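Local atomic coordinates of ureidoglycolate hydrolase (Arabidopsis thaliana, PDB entry 4PXE), a protein that hydrolyses (S)-ureidoglycolate to glyoxylate, ammonium and carbon dioxide, using two manganese ions per subunit, in the last step of purine breakdown. Residues L234-E239 against L302-R307. Sequence-based numbering, arbitrary orientation.
Sequences LKVEFE and LEIDTR. With GLV (glyoxylic acid), chain E.
Leu234 with Ile304 and Val236 with Leu302 form antiparallel hydrogen-bonded pairs, each closed by two backbone bonds, such as Leu302 N to Val236 O at 2.8 Å. Apolar side chains fill one face: Leu234 CB rests against Ile304 CB (4.1 Å), and Ile304 CD1 reaches diagonally to Val236 CG2 (4.0 Å), because chi1 of -58° sets CG1 anti to the carbonyl carbon and chi2 of 170° extends the chain. Leu302 CD1 packs 4.2 Å from Val236 CB and meets Phe238 CE2 obliquely at 4.0 Å. Helices 256-272 and 311-332 cover this face, giving the two-layer alpha/beta packing of the dimerization domain of M20 enzymes.

On the other face, Lys235 and Glu303 form the non-hydrogen-bonded pair and lie side by side, touching CG to CG. Their charged ends do not meet; the Glu303 carboxylate is instead hydrogen-bonded to His301, whose other ring nitrogen bonds Glu237. Farther along this strand, Asp305 receives Arg307 side-on, NE on the syn lone pair of OD1 at 2.9 Å and NH2 on OD2 through a more bent bond (141°). That grip fixes the guanidinium rotation and directs Arg307 NH1 to O2 and Arg307 NH2 to O3 of glyoxylate (2.7 Å for the latter). Asn294 of the second subunit bonds the same ligand, so the strand pair carries a second-shell aspartate and a substrate-binding arginine into a site completed across the dimer.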
ATOM      1  N   LEU A 234       1.463 -10.695  14.645  1.00 14.04           N
ATOM      2  CA  LEU A 234       2.108 -11.594  13.704  1.00 14.80           C
ATOM      3  C   LEU A 234       2.372 -10.858  12.395  1.00 16.94           C
ATOM      4  O   LEU A 234       1.578 -10.013  11.981  1.00 17.11           O
ATOM      5  CB  LEU A 234       1.181 -12.772  13.394  1.00 17.38           C
ATOM      6  CG  LEU A 234       0.371 -13.449  14.503  1.00 18.19           C
ATOM      7  CD1 LEU A 234      -0.566 -14.493  13.924  1.00 24.54           C
ATOM      8  CD2 LEU A 234       1.315 -14.091  15.498  1.00 23.66           C
ATOM      9  N   LYS A 235       3.487 -11.187  11.752  1.00 15.98           N
ATOM     10  CA  LYS A 235       3.762 -10.756  10.383  1.00 15.35           C
ATOM     11  C   LYS A 235       3.820 -11.993   9.500  1.00 15.82           C
ATOM     12  O   LYS A 235       4.522 -12.953   9.820  1.00 15.48           O
ATOM     13  CB  LYS A 235       5.113 -10.056  10.297  1.00 20.63           C
ATOM     14  CG  LYS A 235       5.105  -8.588  10.641  1.00 28.05           C
ATOM     15  CD  LYS A 235       6.225  -7.863   9.896  1.00 35.01           C
ATOM     16  CE  LYS A 235       7.601  -8.379  10.306  1.00 37.66           C
ATOM     17  NZ  LYS A 235       8.692  -7.682   9.556  1.00 37.75           N
ATOM     18  N   VAL A 236       3.102 -11.963   8.379  1.00 14.17           N
ATOM     19  CA  VAL A 236       3.033 -13.103   7.480  1.00 13.16           C
ATOM     20  C   VAL A 236       3.263 -12.648   6.052  1.00 15.75           C
ATOM     21  O   VAL A 236       2.723 -11.625   5.617  1.00 15.40           O
ATOM     22  CB  VAL A 236       1.663 -13.803   7.580  1.00 15.22           C
ATOM     23  CG1 VAL A 236       1.611 -15.034   6.691  1.00 18.17           C
ATOM     24  CG2 VAL A 236       1.366 -14.185   9.034  1.00 17.67           C
ATOM     25  N   GLU A 237       4.083 -13.396   5.324  1.00 15.24           N
ATOM     26  CA  GLU A 237       4.252 -13.148   3.898  1.00 13.63           C
ATOM     27  C   GLU A 237       4.096 -14.418   3.083  1.00 17.06           C
ATOM     28  O   GLU A 237       4.552 -15.494   3.485  1.00 15.44           O
ATOM     29  CB  GLU A 237       5.601 -12.484   3.600  1.00 15.86           C
ATOM     30  CG  GLU A 237       5.753 -11.126   4.269  1.00 17.15           C
ATOM     31  CD  GLU A 237       6.908 -10.309   3.724  1.00 28.17           C
ATOM     32  OE1 GLU A 237       7.817 -10.889   3.085  1.00 28.84           O
ATOM     33  OE2 GLU A 237       6.902  -9.077   3.939  1.00 29.96           O
ATOM     34  N   PHE A 238       3.429 -14.281   1.942  1.00 14.04           N
ATOM     35  CA  PHE A 238       3.316 -15.353   0.960  1.00 13.09           C
ATOM     36  C   PHE A 238       4.039 -14.926  -0.314  1.00 16.14           C
ATOM     37  O   PHE A 238       4.007 -13.749  -0.674  1.00 15.25           O
ATOM     38  CB  PHE A 238       1.855 -15.615   0.605  1.00 14.94           C
ATOM     39  CG  PHE A 238       1.024 -16.163   1.734  1.00 14.34           C
ATOM     40  CD1 PHE A 238       1.110 -17.503   2.096  1.00 15.55           C
ATOM     41  CD2 PHE A 238       0.114 -15.348   2.390  1.00 14.36           C
ATOM     42  CE1 PHE A 238       0.315 -18.009   3.105  1.00 15.53           C
ATOM     43  CE2 PHE A 238      -0.687 -15.854   3.401  1.00 14.92           C
ATOM     44  CZ  PHE A 238      -0.584 -17.181   3.758  1.00 15.62           C
ATOM     45  N   GLU A 239       4.688 -15.876  -0.990  1.00 14.88           N
ATOM     46  CA  GLU A 239       5.330 -15.590  -2.277  1.00 15.72           C
ATOM     47  C   GLU A 239       4.854 -16.532  -3.375  1.00 14.33           C
ATOM     48  O   GLU A 239       4.753 -17.744  -3.161  1.00 15.42           O
ATOM     49  CB  GLU A 239       6.861 -15.675  -2.154  1.00 16.51           C
ATOM     50  CG  GLU A 239       7.493 -14.508  -1.403  1.00 18.50           C
ATOM     51  CD  GLU A 239       8.986 -14.681  -1.168  1.00 26.69           C
ATOM     52  OE1 GLU A 239       9.495 -15.799  -1.375  1.00 28.09           O
ATOM     53  OE2 GLU A 239       9.643 -13.698  -0.760  1.00 31.55           O
ATOM     54  N   LEU A 302       0.903  -9.501   5.374  1.00 13.61           N
ATOM     55  CA  LEU A 302      -0.167  -9.248   6.343  1.00 12.74           C
ATOM     56  C   LEU A 302       0.427  -8.965   7.699  1.00 13.62           C
ATOM     57  O   LEU A 302       1.426  -9.572   8.087  1.00 14.08           O
ATOM     58  CB  LEU A 302      -1.068 -10.466   6.529  1.00 15.57           C
ATOM     59  CG  LEU A 302      -1.766 -11.086   5.336  1.00 15.11           C
ATOM     60  CD1 LEU A 302      -0.834 -12.115   4.718  1.00 16.43           C
ATOM     61  CD2 LEU A 302      -3.096 -11.710   5.753  1.00 16.53           C
ATOM     62  N   GLU A 303      -0.206  -8.062   8.439  1.00 12.01           N
ATOM     63  CA  GLU A 303       0.129  -7.886   9.844  1.00 13.10           C
ATOM     64  C   GLU A 303      -1.150  -8.073  10.639  1.00 14.63           C
ATOM     65  O   GLU A 303      -2.176  -7.437  10.361  1.00 14.12           O
ATOM     66  CB  GLU A 303       0.792  -6.530  10.097  1.00 14.36           C
ATOM     67  CG  GLU A 303       1.997  -6.343   9.203  1.00 16.64           C
ATOM     68  CD  GLU A 303       2.847  -5.143   9.554  1.00 20.24           C
ATOM     69  OE1 GLU A 303       2.773  -4.648  10.700  1.00 21.96           O
ATOM     70  OE2 GLU A 303       3.606  -4.696   8.671  1.00 22.09           O
ATOM     71  N   ILE A 304      -1.074  -8.973  11.614  1.00 13.89           N
ATOM     72  CA  ILE A 304      -2.234  -9.497  12.313  1.00 13.85           C
ATOM     73  C   ILE A 304      -2.116  -9.191  13.796  1.00 14.66           C
ATOM     74  O   ILE A 304      -1.068  -9.420  14.393  1.00 14.09           O
ATOM     75  CB  ILE A 304      -2.311 -11.024  12.131  1.00 13.04           C
ATOM     76  CG1 ILE A 304      -2.373 -11.376  10.635  1.00 16.55           C
ATOM     77  CG2 ILE A 304      -3.514 -11.599  12.867  1.00 16.46           C
ATOM     78  CD1 ILE A 304      -2.213 -12.876  10.328  1.00 15.76           C
ATOM     79  N   ASP A 305      -3.193  -8.662  14.376  1.00 11.78           N
ATOM     80  CA  ASP A 305      -3.253  -8.321  15.794  1.00 11.69           C
ATOM     81  C   ASP A 305      -4.244  -9.299  16.413  1.00 12.72           C
ATOM     82  O   ASP A 305      -5.327  -9.494  15.886  1.00 13.58           O
ATOM     83  CB  ASP A 305      -3.750  -6.871  15.925  1.00 12.87           C
ATOM     84  CG  ASP A 305      -3.940  -6.433  17.361  1.00 14.86           C
ATOM     85  OD1 ASP A 305      -4.900  -6.893  18.012  1.00 14.05           O
ATOM     86  OD2 ASP A 305      -3.147  -5.598  17.820  1.00 13.87           O
ATOM     87  N   THR A 306      -3.881  -9.936  17.524  1.00 14.00           N
ATOM     88  CA  THR A 306      -4.858 -10.787  18.210  1.00 14.70           C
ATOM     89  C   THR A 306      -4.642 -10.751  19.715  1.00 14.00           C
ATOM     90  O   THR A 306      -3.506 -10.684  20.189  1.00 14.52           O
ATOM     91  CB  THR A 306      -4.897 -12.239  17.646  1.00 15.26           C
ATOM     92  OG1 THR A 306      -6.030 -12.945  18.177  1.00 17.29           O
ATOM     93  CG2 THR A 306      -3.613 -12.999  17.933  1.00 18.45           C
ATOM     94  N   ARG A 307      -5.747 -10.731  20.458  1.00 13.88           N
ATOM     95  CA  ARG A 307      -5.680 -10.560  21.917  1.00 12.38           C
ATOM     96  C   ARG A 307      -6.809 -11.291  22.614  1.00 13.74           C
ATOM     97  O   ARG A 307      -7.830 -11.610  22.011  1.00 15.22           O
ATOM     98  CB  ARG A 307      -5.767  -9.070  22.324  1.00 14.45           C
ATOM     99  CG  ARG A 307      -5.145  -8.099  21.319  1.00 15.14           C
ATOM    100  CD  ARG A 307      -5.305  -6.663  21.752  1.00 14.33           C
ATOM    101  NE  ARG A 307      -4.937  -5.788  20.642  1.00 13.59           N
ATOM    102  CZ  ARG A 307      -4.735  -4.479  20.757  1.00 12.92           C
ATOM    103  NH1 ARG A 307      -4.889  -3.877  21.937  1.00 12.87           N
ATOM    104  NH2 ARG A 307      -4.404  -3.755  19.695  1.00 13.77           N
TER
HETATM  105  C1  GLV E 503      -2.388   0.348  21.421  1.00 15.82           C
HETATM  106  O1  GLV E 503      -2.222   0.692  22.753  1.00 16.76           O
HETATM  107  C2  GLV E 503      -3.331  -0.780  21.196  1.00 13.91           C
HETATM  108  O2  GLV E 503      -3.900  -1.318  22.200  1.00 13.73           O
HETATM  109  O3  GLV E 503      -3.557  -1.183  20.016  1.00 14.59           O